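Local coordinates for protein Isomerase/lactonizing enzyme (Agrobacterium fabrum str. C58, PDB 2NQL) that belongs to the mandelate racemase/muconate lactonizing enzyme family of the enolase superfamily and holds a sodium ion in its barrel domain, at residues L54-T59 with A380-I385; L126-W131 with P371-R376; P314-T317 with F323-A326. All coordinates share one frame; numbering follows the deposited sequence.

Contact 1: residues L54-T59 with A380-I385; sequences LVRMTT and AALGLI
L54 reaches from strand 50-59 to I385 in segment 380-385. Its CB already points toward that segment; at CG the chain swings beside the backbone N (chi1 -75°), and chi2 of 161° carries CD1 outward until it lies 3.8 Å from I385 CG2. L54 and I385 meet about at a right angle, methyl against methyl, and the L54 side chain also packs on E68 of strand 64-70. I385 has CG1 wedged between its own N and carbonyl carbon, leaving CG2 as the branch that takes L54, while the residue also packs on F11. The strand belongs to the antiparallel sheet of the N-terminal capping domain of the enolase superfamily, where the C-terminal tail, 386-387, is an outermost strand within the chain. Two residues along, R56 runs out almost straight through CG and CD before chi3 of 60° bends its head, and NH1 comes obliquely to L382 CD2 at a loose 4.4 Å. That head's main polar partner is E9 of strand 5-15, in a salt bridge with NH2; W66 packs on both R56 and L382. A381 O accepts from two backbone N-H groups, L384 N at 2.9 Å and I385 N at 3.1 Å.

Contact 2: residues L126-W131 with P371-R376; sequences LDIALW and PGLGVR
W131 and G372 bring the backbones together, their CA atoms 6.6 Å apart, where helix 117-138 passes a type II' beta turn that runs from P371 to G374. In enolase-superfamily terms this is a seam between the two domains: the helix comes from the N-terminal capping domain, the turn from the chain of the C-terminal barrel domain. G372 takes a positive phi of 66°, which by itself favours glycine. The side chain doing the work is L373, whose CB points toward the helix. With CG anti to the backbone N (chi1 -164°), its CD1 methyl arrives 4.0 Å from I128 CG2, the two side chains meeting at a slant. I128 offers this short branch to the turn, while its longer branch sends CD1 toward F323 of helix 322-331. L373 packs on I322 and A326 of that same helix, so CD1 touches both helices: I128 CG2 on one, A326 on the other. Its peptide groups are also held: L373 N bonds to D132 OD1, just beyond W131, and L373 O takes Q329 NE2. W131 contributes to the contact by its backbone alone, because its indole leads away from the turn. On that far side D127, one helical turn back, sets CG in the plane of the indole at the ring's edge, and T296 OG1 is hydrogen-bonded both to D127 OD1 and to W131 NE1. Toward the turn, the carbonyl oxygen of W131 makes the nearest approach to the glycine: W131 O comes no nearer than 4.5 Å to G372 CA, proximity more than contact.

Contact 3: residues P314-T317 with F323-A326; sequences PHAT and FLAA
F323 presents the rim of its phenyl ring to the methyl of T317: CG2 lies almost equally close to two ring carbons, 3.6 Å from F323 CE1 and 3.7 Å from F323 CZ. The side chains cross at about a right angle, and the methyl meets the edge of the ring, near its plane. T317 achieves this by turning OG1 anti to its N (chi1 -167°), which leaves CG2 between N and carbonyl carbon. One residue back in the chain, A316 CB stands 4.4 Å from L324 CD1, a slack apolar touch. Polar groups fix both parts: A316 N is bonded to E341 OE1, F323 N to E68 OE1 of strand 64-70. H315 next door has ND1 on E289 OE1 and NE2 on a glycerol oxygen; a glycerol, probably from the crystallisation liquor, lies about 4 Å from the T317 side chain. The sodium ion, bound by E240 and E266, is about 9 Å from the side chain of A316. Strand 311-312, this loop and helix 322-331 form a strand-loop-helix unit of the TIM-like barrel; in this superfamily the active-site pocket lies at the strands' C-terminal ends, consistent with the nearby sodium.

How the contacts relate
The three contacts nest along the chain: contact 3 lies inside the loop closed by contact 2, which itself lies inside the one closed by contact 1. In space, contact 2 is the bridge. Its centre is 12 Å from that of contact 1 and 13 Å from that of contact 3, whereas contacts 1 and 3 are 18 Å apart and do not touch. M57, on strand 50-59, packs on helix 117-138 with its SD 3.7 Å from L130 CD1; across the other junction, V375 CG2 lies 3.5 Å from A325 CB of helix 322-331. Packing thus runs continuously from the capping-domain sheet through its helix to the barrel, close to the glycerol and sodium.

Contact 1: residues L54-T59 with A380-I385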
ATOM      1  N   LEU A  54     -11.416   1.694 -15.635  1.00 14.65           N
ATOM      2  CA  LEU A  54     -12.206   2.909 -15.836  1.00 16.64           C
ATOM      3  C   LEU A  54     -13.399   2.914 -14.887  1.00 16.16           C
ATOM      4  O   LEU A  54     -13.983   1.853 -14.620  1.00 16.77           O
ATOM      5  CB  LEU A  54     -12.727   2.960 -17.281  1.00 15.78           C
ATOM      6  CG  LEU A  54     -11.657   3.332 -18.317  1.00 21.10           C
ATOM      7  CD1 LEU A  54     -12.129   2.900 -19.699  1.00 22.21           C
ATOM      8  CD2 LEU A  54     -11.472   4.836 -18.281  1.00 22.99           C
ATOM      9  N   VAL A  55     -13.780   4.099 -14.408  1.00 16.72           N
ATOM     10  CA  VAL A  55     -14.992   4.219 -13.561  1.00 12.88           C
ATOM     11  C   VAL A  55     -15.955   5.218 -14.197  1.00 15.42           C
ATOM     12  O   VAL A  55     -15.544   6.317 -14.539  1.00 15.58           O
ATOM     13  CB  VAL A  55     -14.633   4.686 -12.117  1.00 15.99           C
ATOM     14  CG1 VAL A  55     -15.906   5.026 -11.329  1.00 19.51           C
ATOM     15  CG2 VAL A  55     -13.869   3.573 -11.392  1.00 17.80           C
ATOM     16  N   ARG A  56     -17.202   4.803 -14.401  1.00 16.55           N
ATOM     17  CA  ARG A  56     -18.278   5.720 -14.779  1.00 17.71           C
ATOM     18  C   ARG A  56     -19.162   5.979 -13.564  1.00 16.81           C
ATOM     19  O   ARG A  56     -19.722   5.024 -12.984  1.00 16.23           O
ATOM     20  CB  ARG A  56     -19.121   5.134 -15.896  1.00 17.03           C
ATOM     21  CG  ARG A  56     -20.266   6.074 -16.357  1.00 17.07           C
ATOM     22  CD  ARG A  56     -20.931   5.614 -17.655  1.00 20.32           C
ATOM     23  NE  ARG A  56     -21.535   4.283 -17.575  1.00 21.28           N
ATOM     24  CZ  ARG A  56     -21.779   3.507 -18.625  1.00 19.90           C
ATOM     25  NH1 ARG A  56     -21.484   3.918 -19.865  1.00 21.87           N
ATOM     26  NH2 ARG A  56     -22.338   2.331 -18.452  1.00 19.67           N
ATOM     27  N   MET A  57     -19.274   7.260 -13.224  1.00 19.01           N
ATOM     28  CA  MET A  57     -19.979   7.733 -12.040  1.00 18.98           C
ATOM     29  C   MET A  57     -21.102   8.636 -12.529  1.00 20.76           C
ATOM     30  O   MET A  57     -20.863   9.560 -13.318  1.00 17.65           O
ATOM     31  CB  MET A  57     -19.013   8.517 -11.151  1.00 14.80           C
ATOM     32  CG  MET A  57     -19.554   8.817  -9.729  1.00 17.53           C
ATOM     33  SD  MET A  57     -18.410   9.722  -8.704  1.00 20.28           S
ATOM     34  CE  MET A  57     -17.242   8.409  -8.263  1.00 20.80           C
ATOM     35  N   THR A  58     -22.324   8.365 -12.086  1.00 17.73           N
ATOM     36  CA  THR A  58     -23.492   9.087 -12.624  1.00 20.01           C
ATOM     37  C   THR A  58     -24.291   9.683 -11.464  1.00 24.16           C
ATOM     38  O   THR A  58     -24.505   9.015 -10.476  1.00 21.14           O
ATOM     39  CB  THR A  58     -24.393   8.173 -13.484  1.00 23.05           C
ATOM     40  OG1 THR A  58     -23.581   7.536 -14.475  1.00 21.27           O
ATOM     41  CG2 THR A  58     -25.494   8.990 -14.208  1.00 19.44           C
ATOM     42  N   THR A  59     -24.675  10.952 -11.579  1.00 18.94           N
ATOM     43  CA  THR A  59     -25.562  11.573 -10.590  1.00 22.36           C
ATOM     44  C   THR A  59     -27.022  11.183 -10.809  1.00 19.76           C
ATOM     45  O   THR A  59     -27.406  10.690 -11.878  1.00 20.10           O
ATOM     46  CB  THR A  59     -25.454  13.122 -10.587  1.00 21.23           C
ATOM     47  OG1 THR A  59     -26.077  13.649 -11.758  1.00 20.46           O
ATOM     48  CG2 THR A  59     -24.004  13.601 -10.480  1.00 21.84           C
ATOM     49  N   ALA A 380     -16.199   4.345 -29.754  1.00 16.75           N
ATOM     50  CA  ALA A 380     -15.324   3.189 -30.003  1.00 23.53           C
ATOM     51  C   ALA A 380     -14.835   2.564 -28.687  1.00 21.25           C
ATOM     52  O   ALA A 380     -14.905   1.345 -28.523  1.00 22.23           O
ATOM     53  CB  ALA A 380     -14.143   3.570 -30.885  1.00 21.60           C
ATOM     54  N   ALA A 381     -14.367   3.401 -27.759  1.00 18.02           N
ATOM     55  CA  ALA A 381     -13.915   2.903 -26.437  1.00 18.42           C
ATOM     56  C   ALA A 381     -15.063   2.202 -25.694  1.00 20.84           C
ATOM     57  O   ALA A 381     -14.855   1.144 -25.087  1.00 21.89           O
ATOM     58  CB  ALA A 381     -13.379   4.010 -25.610  1.00 17.59           C
ATOM     59  N   LEU A 382     -16.271   2.760 -25.771  1.00 19.24           N
ATOM     60  CA  LEU A 382     -17.439   2.153 -25.089  1.00 19.76           C
ATOM     61  C   LEU A 382     -17.777   0.784 -25.629  1.00 23.16           C
ATOM     62  O   LEU A 382     -18.319  -0.047 -24.899  1.00 20.82           O
ATOM     63  CB  LEU A 382     -18.673   3.040 -25.165  1.00 19.06           C
ATOM     64  CG  LEU A 382     -18.680   4.371 -24.420  1.00 23.86           C
ATOM     65  CD1 LEU A 382     -20.045   4.987 -24.611  1.00 27.08           C
ATOM     66  CD2 LEU A 382     -18.350   4.229 -22.928  1.00 23.88           C
ATOM     67  N   GLY A 383     -17.434   0.531 -26.894  1.00 20.58           N
ATOM     68  CA  GLY A 383     -17.622  -0.798 -27.486  1.00 22.38           C
ATOM     69  C   GLY A 383     -16.638  -1.817 -26.933  1.00 26.39           C
ATOM     70  O   GLY A 383     -16.890  -3.009 -26.967  1.00 27.05           O
ATOM     71  N   LEU A 384     -15.510  -1.340 -26.417  1.00 18.96           N
ATOM     72  CA  LEU A 384     -14.407  -2.215 -25.992  1.00 18.41           C
ATOM     73  C   LEU A 384     -14.394  -2.529 -24.482  1.00 20.95           C
ATOM     74  O   LEU A 384     -13.875  -3.560 -24.066  1.00 26.60           O
ATOM     75  CB  LEU A 384     -13.072  -1.597 -26.391  1.00 20.73           C
ATOM     76  CG  LEU A 384     -12.901  -1.421 -27.909  1.00 23.29           C
ATOM     77  CD1 LEU A 384     -11.510  -0.836 -28.199  1.00 32.84           C
ATOM     78  CD2 LEU A 384     -13.152  -2.769 -28.620  1.00 28.94           C
ATOM     79  N   ILE A 385     -14.948  -1.641 -23.673  1.00 21.59           N
ATOM     80  CA  ILE A 385     -14.844  -1.830 -22.213  1.00 17.08           C
ATOM     81  C   ILE A 385     -15.610  -3.083 -21.756  1.00 17.10           C
ATOM     82  O   ILE A 385     -16.623  -3.439 -22.357  1.00 20.88           O
ATOM     83  CB  ILE A 385     -15.271  -0.571 -21.441  1.00 16.97           C
ATOM     84  CG1 ILE A 385     -16.733  -0.189 -21.733  1.00 20.11           C
ATOM     85  CG2 ILE A 385     -14.263   0.562 -21.746  1.00 22.15           C
ATOM     86  CD1 ILE A 385     -17.282   0.991 -20.931  1.00 25.22           C
TER

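Contact 2: residues L126-W131 with P371-R376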
ATOM      1  N   LEU A 126     -12.006   7.191  -8.360  1.00 15.46           N
ATOM      2  CA  LEU A 126     -13.217   7.818  -7.846  1.00 14.48           C
ATOM      3  C   LEU A 126     -13.087   9.331  -7.741  1.00 13.82           C
ATOM      4  O   LEU A 126     -14.049  10.042  -7.983  1.00 19.83           O
ATOM      5  CB  LEU A 126     -13.553   7.232  -6.455  1.00 14.75           C
ATOM      6  CG  LEU A 126     -13.885   5.738  -6.513  1.00 11.94           C
ATOM      7  CD1 LEU A 126     -13.976   5.124  -5.067  1.00 14.76           C
ATOM      8  CD2 LEU A 126     -15.162   5.368  -7.346  1.00 19.95           C
ATOM      9  N   ASP A 127     -11.895   9.781  -7.365  1.00 13.18           N
ATOM     10  CA  ASP A 127     -11.620  11.209  -7.158  1.00 15.69           C
ATOM     11  C   ASP A 127     -11.657  11.947  -8.512  1.00 18.83           C
ATOM     12  O   ASP A 127     -12.254  13.026  -8.633  1.00 17.81           O
ATOM     13  CB  ASP A 127     -10.271  11.394  -6.468  1.00 16.99           C
ATOM     14  CG  ASP A 127      -9.968  12.855  -6.138  1.00 23.06           C
ATOM     15  OD1 ASP A 127     -10.475  13.369  -5.112  1.00 21.52           O
ATOM     16  OD2 ASP A 127      -9.201  13.487  -6.898  1.00 20.18           O
ATOM     17  N   ILE A 128     -11.053  11.344  -9.530  1.00 16.93           N
ATOM     18  CA  ILE A 128     -11.080  11.943 -10.877  1.00 16.56           C
ATOM     19  C   ILE A 128     -12.543  12.048 -11.394  1.00 18.82           C
ATOM     20  O   ILE A 128     -12.964  13.106 -11.866  1.00 16.39           O
ATOM     21  CB  ILE A 128     -10.176  11.134 -11.864  1.00 14.93           C
ATOM     22  CG1 ILE A 128      -8.705  11.241 -11.422  1.00 15.41           C
ATOM     23  CG2 ILE A 128     -10.410  11.653 -13.335  1.00 16.71           C
ATOM     24  CD1 ILE A 128      -7.757  10.213 -12.072  1.00 19.07           C
ATOM     25  N   ALA A 129     -13.328  10.974 -11.248  1.00 16.22           N
ATOM     26  CA  ALA A 129     -14.722  10.988 -11.690  1.00 15.78           C
ATOM     27  C   ALA A 129     -15.560  12.039 -10.948  1.00 14.96           C
ATOM     28  O   ALA A 129     -16.383  12.722 -11.554  1.00 16.30           O
ATOM     29  CB  ALA A 129     -15.332   9.633 -11.572  1.00 17.71           C
ATOM     30  N   LEU A 130     -15.355  12.157  -9.636  1.00 17.33           N
ATOM     31  CA  LEU A 130     -16.075  13.157  -8.848  1.00 16.53           C
ATOM     32  C   LEU A 130     -15.688  14.601  -9.216  1.00 18.40           C
ATOM     33  O   LEU A 130     -16.576  15.460  -9.319  1.00 21.44           O
ATOM     34  CB  LEU A 130     -15.878  12.918  -7.332  1.00 19.81           C
ATOM     35  CG  LEU A 130     -16.979  13.478  -6.422  1.00 33.16           C
ATOM     36  CD1 LEU A 130     -18.359  12.877  -6.689  1.00 22.59           C
ATOM     37  CD2 LEU A 130     -16.593  13.233  -4.981  1.00 32.99           C
ATOM     38  N   TRP A 131     -14.399  14.873  -9.427  1.00 17.24           N
ATOM     39  CA  TRP A 131     -13.999  16.203  -9.935  1.00 17.15           C
ATOM     40  C   TRP A 131     -14.539  16.502 -11.340  1.00 20.36           C
ATOM     41  O   TRP A 131     -14.874  17.665 -11.641  1.00 20.29           O
ATOM     42  CB  TRP A 131     -12.484  16.393  -9.935  1.00 16.56           C
ATOM     43  CG  TRP A 131     -11.886  16.762  -8.609  1.00 19.47           C
ATOM     44  CD1 TRP A 131     -11.177  15.936  -7.743  1.00 20.17           C
ATOM     45  CD2 TRP A 131     -11.945  18.043  -7.977  1.00 18.85           C
ATOM     46  NE1 TRP A 131     -10.765  16.660  -6.631  1.00 21.49           N
ATOM     47  CE2 TRP A 131     -11.238  17.943  -6.742  1.00 21.65           C
ATOM     48  CE3 TRP A 131     -12.521  19.280  -8.337  1.00 25.40           C
ATOM     49  CZ2 TRP A 131     -11.100  19.037  -5.866  1.00 25.79           C
ATOM     50  CZ3 TRP A 131     -12.374  20.365  -7.461  1.00 26.45           C
ATOM     51  CH2 TRP A 131     -11.687  20.226  -6.238  1.00 26.40           C
ATOM     52  N   PRO A 371     -16.069  21.621 -19.852  1.00 24.34           N
ATOM     53  CA  PRO A 371     -16.164  21.545 -18.384  1.00 24.80           C
ATOM     54  C   PRO A 371     -15.810  20.166 -17.853  1.00 21.75           C
ATOM     55  O   PRO A 371     -15.845  19.202 -18.604  1.00 20.09           O
ATOM     56  CB  PRO A 371     -17.636  21.818 -18.114  1.00 20.02           C
ATOM     57  CG  PRO A 371     -18.327  21.426 -19.358  1.00 29.02           C
ATOM     58  CD  PRO A 371     -17.391  21.781 -20.475  1.00 26.77           C
ATOM     59  N   GLY A 372     -15.499  20.086 -16.559  1.00 22.79           N
ATOM     60  CA  GLY A 372     -15.009  18.851 -15.944  1.00 16.00           C
ATOM     61  C   GLY A 372     -13.642  18.476 -16.495  1.00 19.29           C
ATOM     62  O   GLY A 372     -12.742  19.314 -16.672  1.00 19.18           O
ATOM     63  N   LEU A 373     -13.504  17.190 -16.767  1.00 17.78           N
ATOM     64  CA  LEU A 373     -12.268  16.628 -17.261  1.00 19.73           C
ATOM     65  C   LEU A 373     -11.954  17.135 -18.681  1.00 21.37           C
ATOM     66  O   LEU A 373     -10.779  17.339 -19.030  1.00 20.27           O
ATOM     67  CB  LEU A 373     -12.431  15.110 -17.230  1.00 23.74           C
ATOM     68  CG  LEU A 373     -11.224  14.208 -17.334  1.00 25.79           C
ATOM     69  CD1 LEU A 373     -10.305  14.433 -16.159  1.00 22.04           C
ATOM     70  CD2 LEU A 373     -11.746  12.770 -17.395  1.00 21.70           C
ATOM     71  N   GLY A 374     -13.005  17.327 -19.484  1.00 21.16           N
ATOM     72  CA  GLY A 374     -12.864  17.803 -20.869  1.00 23.79           C
ATOM     73  C   GLY A 374     -12.682  16.676 -21.880  1.00 28.47           C
ATOM     74  O   GLY A 374     -12.590  16.926 -23.092  1.00 20.45           O
ATOM     75  N   VAL A 375     -12.583  15.429 -21.391  1.00 18.76           N
ATOM     76  CA  VAL A 375     -12.542  14.257 -22.265  1.00 15.61           C
ATOM     77  C   VAL A 375     -13.456  13.196 -21.679  1.00 23.20           C
ATOM     78  O   VAL A 375     -13.795  13.272 -20.500  1.00 17.22           O
ATOM     79  CB  VAL A 375     -11.090  13.657 -22.491  1.00 19.97           C
ATOM     80  CG1 VAL A 375     -10.078  14.733 -22.990  1.00 21.94           C
ATOM     81  CG2 VAL A 375     -10.562  12.957 -21.233  1.00 18.68           C
ATOM     82  N   ARG A 376     -13.841  12.226 -22.507  1.00 17.42           N
ATOM     83  CA  ARG A 376     -14.574  11.020 -22.057  1.00 20.24           C
ATOM     84  C   ARG A 376     -14.223   9.886 -23.033  1.00 21.23           C
ATOM     85  O   ARG A 376     -13.702  10.158 -24.128  1.00 19.32           O
ATOM     86  CB  ARG A 376     -16.083  11.292 -22.075  1.00 17.24           C
ATOM     87  CG  ARG A 376     -16.621  11.527 -23.483  1.00 20.06           C
ATOM     88  CD  ARG A 376     -18.117  11.572 -23.522  1.00 20.30           C
ATOM     89  NE  ARG A 376     -18.620  11.591 -24.900  1.00 20.54           N
ATOM     90  CZ  ARG A 376     -19.853  11.947 -25.233  1.00 35.45           C
ATOM     91  NH1 ARG A 376     -20.710  12.322 -24.284  1.00 23.64           N
ATOM     92  NH2 ARG A 376     -20.219  11.931 -26.509  1.00 26.89           N
TER

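Contact 3: residues P314-T317 with F323-A326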
ATOM      1  N   PRO A 314       5.296  15.897 -13.915  1.00 20.73           N
ATOM      2  CA  PRO A 314       4.514  14.675 -13.786  1.00 20.86           C
ATOM      3  C   PRO A 314       4.846  13.578 -14.783  1.00 22.44           C
ATOM      4  O   PRO A 314       5.308  13.835 -15.914  1.00 21.64           O
ATOM      5  CB  PRO A 314       3.074  15.151 -13.947  1.00 20.88           C
ATOM      6  CG  PRO A 314       3.105  16.584 -13.514  1.00 20.28           C
ATOM      7  CD  PRO A 314       4.409  17.053 -14.117  1.00 22.32           C
ATOM      8  N   HIS A 315       4.612  12.363 -14.307  1.00 21.61           N
ATOM      9  CA  HIS A 315       4.787  11.117 -15.024  1.00 19.00           C
ATOM     10  C   HIS A 315       3.619  10.898 -15.994  1.00 17.98           C
ATOM     11  O   HIS A 315       2.535  11.510 -15.866  1.00 19.78           O
ATOM     12  CB  HIS A 315       4.812  10.030 -13.928  1.00 17.99           C
ATOM     13  CG  HIS A 315       5.028   8.627 -14.414  1.00 20.02           C
ATOM     14  ND1 HIS A 315       4.012   7.698 -14.463  1.00 20.96           N
ATOM     15  CD2 HIS A 315       6.147   7.976 -14.800  1.00 29.68           C
ATOM     16  CE1 HIS A 315       4.495   6.540 -14.874  1.00 19.45           C
ATOM     17  NE2 HIS A 315       5.791   6.679 -15.076  1.00 25.49           N
ATOM     18  N   ALA A 316       3.844  10.012 -16.959  1.00 17.39           N
ATOM     19  CA  ALA A 316       2.793   9.521 -17.847  1.00 19.91           C
ATOM     20  C   ALA A 316       3.025   8.045 -18.152  1.00 17.77           C
ATOM     21  O   ALA A 316       4.168   7.539 -18.067  1.00 21.61           O
ATOM     22  CB  ALA A 316       2.758  10.353 -19.163  1.00 19.84           C
ATOM     23  N   THR A 317       1.955   7.357 -18.520  1.00 19.47           N
ATOM     24  CA  THR A 317       1.972   5.915 -18.588  1.00 19.57           C
ATOM     25  C   THR A 317       0.877   5.349 -19.489  1.00 20.53           C
ATOM     26  O   THR A 317       0.067   6.090 -20.040  1.00 21.38           O
ATOM     27  CB  THR A 317       1.912   5.297 -17.158  1.00 22.71           C
ATOM     28  OG1 THR A 317       2.226   3.905 -17.247  1.00 27.62           O
ATOM     29  CG2 THR A 317       0.552   5.470 -16.533  1.00 18.29           C
ATOM     30  N   PHE A 323      -7.122   9.437 -16.922  1.00 16.30           N
ATOM     31  CA  PHE A 323      -6.188   9.961 -15.934  1.00 16.09           C
ATOM     32  C   PHE A 323      -5.099  10.890 -16.469  1.00 18.21           C
ATOM     33  O   PHE A 323      -4.638  11.760 -15.748  1.00 16.58           O
ATOM     34  CB  PHE A 323      -5.684   8.932 -14.903  1.00 13.92           C
ATOM     35  CG  PHE A 323      -4.802   7.822 -15.465  1.00 17.11           C
ATOM     36  CD1 PHE A 323      -3.519   8.077 -15.961  1.00 19.67           C
ATOM     37  CD2 PHE A 323      -5.229   6.503 -15.393  1.00 16.75           C
ATOM     38  CE1 PHE A 323      -2.697   7.017 -16.427  1.00 21.15           C
ATOM     39  CE2 PHE A 323      -4.437   5.437 -15.861  1.00 16.08           C
ATOM     40  CZ  PHE A 323      -3.165   5.696 -16.370  1.00 19.70           C
ATOM     41  N   LEU A 324      -4.729  10.736 -17.737  1.00 15.76           N
ATOM     42  CA  LEU A 324      -3.801  11.715 -18.310  1.00 19.01           C
ATOM     43  C   LEU A 324      -4.463  13.108 -18.392  1.00 14.47           C
ATOM     44  O   LEU A 324      -3.849  14.101 -18.031  1.00 16.54           O
ATOM     45  CB  LEU A 324      -3.305  11.278 -19.689  1.00 17.55           C
ATOM     46  CG  LEU A 324      -2.351  12.286 -20.350  1.00 17.22           C
ATOM     47  CD1 LEU A 324      -1.106  12.512 -19.515  1.00 19.44           C
ATOM     48  CD2 LEU A 324      -1.997  11.782 -21.756  1.00 20.04           C
ATOM     49  N   ALA A 325      -5.704  13.162 -18.860  1.00 17.95           N
ATOM     50  CA  ALA A 325      -6.427  14.422 -18.921  1.00 16.40           C
ATOM     51  C   ALA A 325      -6.547  15.051 -17.536  1.00 23.10           C
ATOM     52  O   ALA A 325      -6.311  16.247 -17.379  1.00 16.95           O
ATOM     53  CB  ALA A 325      -7.778  14.239 -19.533  1.00 17.03           C
ATOM     54  N   ALA A 326      -6.874  14.226 -16.536  1.00 18.23           N
ATOM     55  CA  ALA A 326      -6.815  14.656 -15.126  1.00 14.43           C
ATOM     56  C   ALA A 326      -5.456  15.220 -14.725  1.00 16.50           C
ATOM     57  O   ALA A 326      -5.402  16.282 -14.092  1.00 18.20           O
ATOM     58  CB  ALA A 326      -7.244  13.505 -14.204  1.00 19.60           C
TER